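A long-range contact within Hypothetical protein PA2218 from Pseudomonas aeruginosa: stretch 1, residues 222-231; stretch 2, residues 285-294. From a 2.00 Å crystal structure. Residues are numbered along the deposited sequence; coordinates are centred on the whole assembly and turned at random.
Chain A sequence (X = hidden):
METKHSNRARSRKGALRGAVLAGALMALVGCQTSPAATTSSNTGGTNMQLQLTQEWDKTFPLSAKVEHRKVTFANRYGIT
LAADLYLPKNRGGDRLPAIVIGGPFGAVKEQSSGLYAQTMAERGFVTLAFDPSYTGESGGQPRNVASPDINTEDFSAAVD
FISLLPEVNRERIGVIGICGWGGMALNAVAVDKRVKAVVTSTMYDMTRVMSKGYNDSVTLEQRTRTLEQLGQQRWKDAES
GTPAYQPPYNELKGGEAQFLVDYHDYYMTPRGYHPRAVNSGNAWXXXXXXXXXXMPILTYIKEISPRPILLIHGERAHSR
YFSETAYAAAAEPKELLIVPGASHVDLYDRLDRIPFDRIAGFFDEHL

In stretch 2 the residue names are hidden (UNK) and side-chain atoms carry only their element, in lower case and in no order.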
# COMPACT_ATOMS: atom_id res chain seq x y z
N GLN A 222 -10.23 -17.24 -20.43
CA GLN A 222 -8.86 -16.92 -20.08
C GLN A 222 -8.64 -17.05 -18.58
O GLN A 222 -7.59 -17.52 -18.13
CB GLN A 222 -8.53 -15.51 -20.56
CG GLN A 222 -8.81 -15.32 -22.06
CD GLN A 222 -8.48 -13.94 -22.59
OE1 GLN A 222 -9.06 -12.93 -22.15
NE2 GLN A 222 -7.55 -13.88 -23.54
N ARG A 223 -9.64 -16.65 -17.79
CA ARG A 223 -9.56 -16.74 -16.33
C ARG A 223 -9.49 -18.21 -15.93
O ARG A 223 -8.69 -18.60 -15.08
CB ARG A 223 -10.79 -16.09 -15.69
CG ARG A 223 -10.88 -16.30 -14.17
CD ARG A 223 -12.19 -15.77 -13.59
NE ARG A 223 -12.45 -16.29 -12.24
CZ ARG A 223 -12.10 -15.68 -11.11
NH1 ARG A 223 -11.50 -14.50 -11.14
NH2 ARG A 223 -12.34 -16.28 -9.94
N THR A 224 -10.34 -19.02 -16.56
CA THR A 224 -10.38 -20.45 -16.28
C THR A 224 -9.05 -21.10 -16.63
O THR A 224 -8.55 -21.96 -15.91
CB THR A 224 -11.51 -21.12 -17.09
OG1 THR A 224 -12.77 -20.53 -16.72
CG2 THR A 224 -11.56 -22.62 -16.83
N ARG A 225 -8.48 -20.68 -17.76
CA ARG A 225 -7.20 -21.20 -18.22
C ARG A 225 -6.12 -20.89 -17.18
O ARG A 225 -5.30 -21.74 -16.84
CB ARG A 225 -6.85 -20.55 -19.56
CG ARG A 225 -5.58 -21.04 -20.22
CD ARG A 225 -5.06 -19.97 -21.18
NE ARG A 225 -6.15 -19.39 -21.97
CZ ARG A 225 -6.17 -18.14 -22.42
NH1 ARG A 225 -5.15 -17.32 -22.18
NH2 ARG A 225 -7.21 -17.71 -23.13
N THR A 226 -6.13 -19.66 -16.67
CA THR A 226 -5.16 -19.24 -15.66
C THR A 226 -5.30 -20.07 -14.38
O THR A 226 -4.31 -20.52 -13.81
CB THR A 226 -5.32 -17.74 -15.32
OG1 THR A 226 -5.03 -16.96 -16.48
CG2 THR A 226 -4.37 -17.33 -14.19
N LEU A 227 -6.54 -20.27 -13.94
CA LEU A 227 -6.79 -21.06 -12.74
C LEU A 227 -6.34 -22.51 -12.92
O LEU A 227 -5.77 -23.11 -12.01
CB LEU A 227 -8.28 -20.99 -12.38
CG LEU A 227 -8.75 -19.60 -11.95
CD1 LEU A 227 -10.26 -19.63 -11.71
CD2 LEU A 227 -8.00 -19.18 -10.68
N GLU A 228 -6.59 -23.06 -14.11
CA GLU A 228 -6.17 -24.43 -14.37
C GLU A 228 -4.66 -24.53 -14.24
O GLU A 228 -4.15 -25.49 -13.66
CB GLU A 228 -6.60 -24.87 -15.78
CG GLU A 228 -8.11 -24.93 -15.96
CD GLU A 228 -8.52 -25.34 -17.36
OE1 GLU A 228 -7.73 -25.09 -18.30
OE2 GLU A 228 -9.63 -25.89 -17.52
N GLN A 229 -3.95 -23.54 -14.77
CA GLN A 229 -2.50 -23.50 -14.70
C GLN A 229 -2.02 -23.38 -13.26
O GLN A 229 -1.04 -24.01 -12.87
CB GLN A 229 -1.95 -22.32 -15.51
CG GLN A 229 -2.25 -22.38 -17.00
CD GLN A 229 -1.76 -21.14 -17.73
OE1 GLN A 229 -2.26 -20.03 -17.51
NE2 GLN A 229 -0.77 -21.32 -18.60
N LEU A 230 -2.70 -22.55 -12.48
CA LEU A 230 -2.33 -22.36 -11.08
C LEU A 230 -2.45 -23.70 -10.36
O LEU A 230 -1.62 -24.03 -9.51
CB LEU A 230 -3.22 -21.30 -10.42
CG LEU A 230 -2.98 -19.88 -10.96
CD1 LEU A 230 -4.02 -18.91 -10.43
CD2 LEU A 230 -1.58 -19.44 -10.58
N GLY A 231 -3.49 -24.47 -10.69
CA GLY A 231 -3.67 -25.77 -10.08
C GLY A 231 -2.46 -26.65 -10.37
O GLY A 231 -1.96 -27.34 -9.48
N UNK A 285 5.01 -15.27 -5.25
CA UNK A 285 5.01 -16.70 -5.56
C UNK A 285 4.06 -16.83 -6.74
O UNK A 285 3.16 -16.01 -6.90
o UNK A 285 3.12 -17.03 -4.10
c UNK A 285 4.44 -17.51 -4.40
c UNK A 285 5.33 -17.38 -3.17
N UNK A 286 4.26 -17.87 -7.55
CA UNK A 286 3.40 -18.09 -8.70
C UNK A 286 1.94 -18.30 -8.30
O UNK A 286 1.03 -17.91 -9.04
c UNK A 286 5.15 -19.00 -10.37
c UNK A 286 4.49 -20.15 -12.77
c UNK A 286 3.90 -19.29 -9.53
s UNK A 286 5.64 -20.37 -11.45
N UNK A 287 1.68 -18.88 -7.14
CA UNK A 287 0.29 -19.12 -6.74
C UNK A 287 -0.39 -18.01 -5.92
O UNK A 287 -1.53 -18.17 -5.47
c UNK A 287 0.16 -20.48 -6.01
o UNK A 287 1.08 -20.56 -4.91
c UNK A 287 0.45 -21.62 -6.98
N UNK A 288 0.29 -16.88 -5.74
CA UNK A 288 -0.29 -15.76 -4.98
C UNK A 288 -1.67 -15.31 -5.47
O UNK A 288 -2.55 -15.03 -4.66
c UNK A 288 0.67 -14.54 -4.97
c UNK A 288 -0.09 -13.24 -4.69
o UNK A 288 1.67 -14.73 -3.95
N UNK A 289 -1.88 -15.22 -6.79
CA UNK A 289 -3.17 -14.79 -7.34
C UNK A 289 -4.43 -15.57 -6.89
O UNK A 289 -5.53 -15.04 -6.93
c UNK A 289 -0.90 -15.45 -7.88
c UNK A 289 -1.48 -14.62 -9.00
c UNK A 289 -2.96 -14.89 -8.85
N UNK A 290 -4.27 -16.82 -6.48
CA UNK A 290 -5.43 -17.61 -6.07
C UNK A 290 -6.38 -16.94 -5.09
O UNK A 290 -7.60 -17.04 -5.24
c UNK A 290 -3.76 -21.10 -5.86
c UNK A 290 -5.53 -20.39 -7.50
c UNK A 290 -4.41 -19.93 -6.56
c UNK A 290 -4.97 -18.96 -5.51
N UNK A 291 -5.85 -16.26 -4.07
CA UNK A 291 -6.73 -15.61 -3.10
C UNK A 291 -7.39 -14.37 -3.69
O UNK A 291 -8.60 -14.19 -3.57
c UNK A 291 -5.95 -15.23 -1.83
o UNK A 291 -4.88 -14.36 -2.12
N UNK A 292 -6.59 -13.52 -4.34
CA UNK A 292 -7.09 -12.29 -4.96
C UNK A 292 -8.14 -12.54 -6.03
O UNK A 292 -9.09 -11.77 -6.17
c UNK A 292 -4.47 -9.06 -3.04
c UNK A 292 -5.92 -11.50 -5.56
c UNK A 292 -3.89 -11.58 -4.08
c UNK A 292 -3.35 -9.76 -2.59
c UNK A 292 -5.01 -10.89 -4.54
c UNK A 292 -5.29 -9.63 -4.01
c UNK A 292 -3.06 -11.02 -3.11
N UNK A 293 -7.97 -13.61 -6.80
CA UNK A 293 -8.90 -13.94 -7.87
C UNK A 293 -10.21 -14.52 -7.33
O UNK A 293 -11.19 -14.63 -8.08
c UNK A 293 -7.35 -15.47 -12.11
c UNK A 293 -8.25 -14.96 -8.84
c UNK A 293 -7.00 -14.46 -9.59
s UNK A 293 -6.28 -15.69 -10.76
N UNK A 294 -10.24 -14.84 -6.05
CA UNK A 294 -11.41 -15.48 -5.45
C UNK A 294 -12.07 -14.76 -4.26
O UNK A 294 -13.16 -15.15 -3.82
o UNK A 294 -13.16 -17.82 -5.51
c UNK A 294 -11.01 -16.90 -5.03
n UNK A 294 -12.11 -18.58 -3.68
c UNK A 294 -12.20 -17.80 -4.76

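Position 285 carries three side-chain atoms, a carbon bearing one oxygen and one carbon, and lies beyond the reach of stretch 1. This is Thr 285, which opens a type I beta turn ending at position 288.

At position 286 two carbons, a sulfur and a terminal carbon follow one another without a branch. The CA-to-CB bond points sideways, and the nearest side-chain approach is 5.6 Å, from CB to CD2 of Leu 230; the backbone makes the contact instead, with O of position 286 3.4 Å from CD2 of Leu 230. The residue is Met 286.

Position 287 again has one carbon carrying an oxygen and a carbon. Its terminal carbon lies 4.1 Å from the backbone O of Leu 230, and its CA is 6.0 Å from the CA of Leu 230, the closest pair of CA atoms between the stretches. The residue is Thr 287.

The same three-atom pattern recurs at position 288, but here CB points away from the helix and nothing of stretch 1 is touched. It is Thr 288. Its OG1 lies 2.7 Å from OG1 of Thr 285 in a hydrogen bond that joins the two ends of the turn.

Three carbons at position 289 close a ring onto the backbone nitrogen. The CA-to-CB bond points toward the helix, and CB lies 4.4 Å from CD1 of Leu 230. The residue is Pro 289.

Position 290 has four carbons, forked at the second. Although its CB points sideways, the end of the side chain comes nearer, and one of the terminal carbons lies 3.6 Å from CD1 of Leu 230 and 4.2 Å from CD2 of Leu 227. This is Leu 290.

At position 291 one carbon followed by one oxygen lies out of reach of the helix; this is Ser 291. At position 292 a single carbon leads to a six-carbon ring, also without a partner in stretch 1; this is Phe 292.

Position 293 repeats the unbranched pattern of two carbons, sulfur and carbon, with its CA-to-CB bond pointing toward the helix. The sulfur lies 3.9 Å from both CD2 of Leu 227 and CD1 of Leu 230, while the terminal carbon reaches CG2 of Thr 226 at 4.1 Å. It is Met 293.

At position 294 two carbons, the second bearing an oxygen and a nitrogen, make no contact with stretch 1; this is Asn 294.

The contact is thus an apolar patch with a polar clasp at one end. Leu 230 and Met 293 bury the most surface, and Leu 227 and Leu 290 extend their packing. The extended side chain of Arg 223 brings its guanidinium edge to O of Met 293, which accepts hydrogen bonds from NH2 (2.7 Å) and NH1 (3.1 Å) of Arg 223. Met 293 therefore serves both parts, through its side chain and its carbonyl.

Stretch 2 285-294: TMTTPLSFMN
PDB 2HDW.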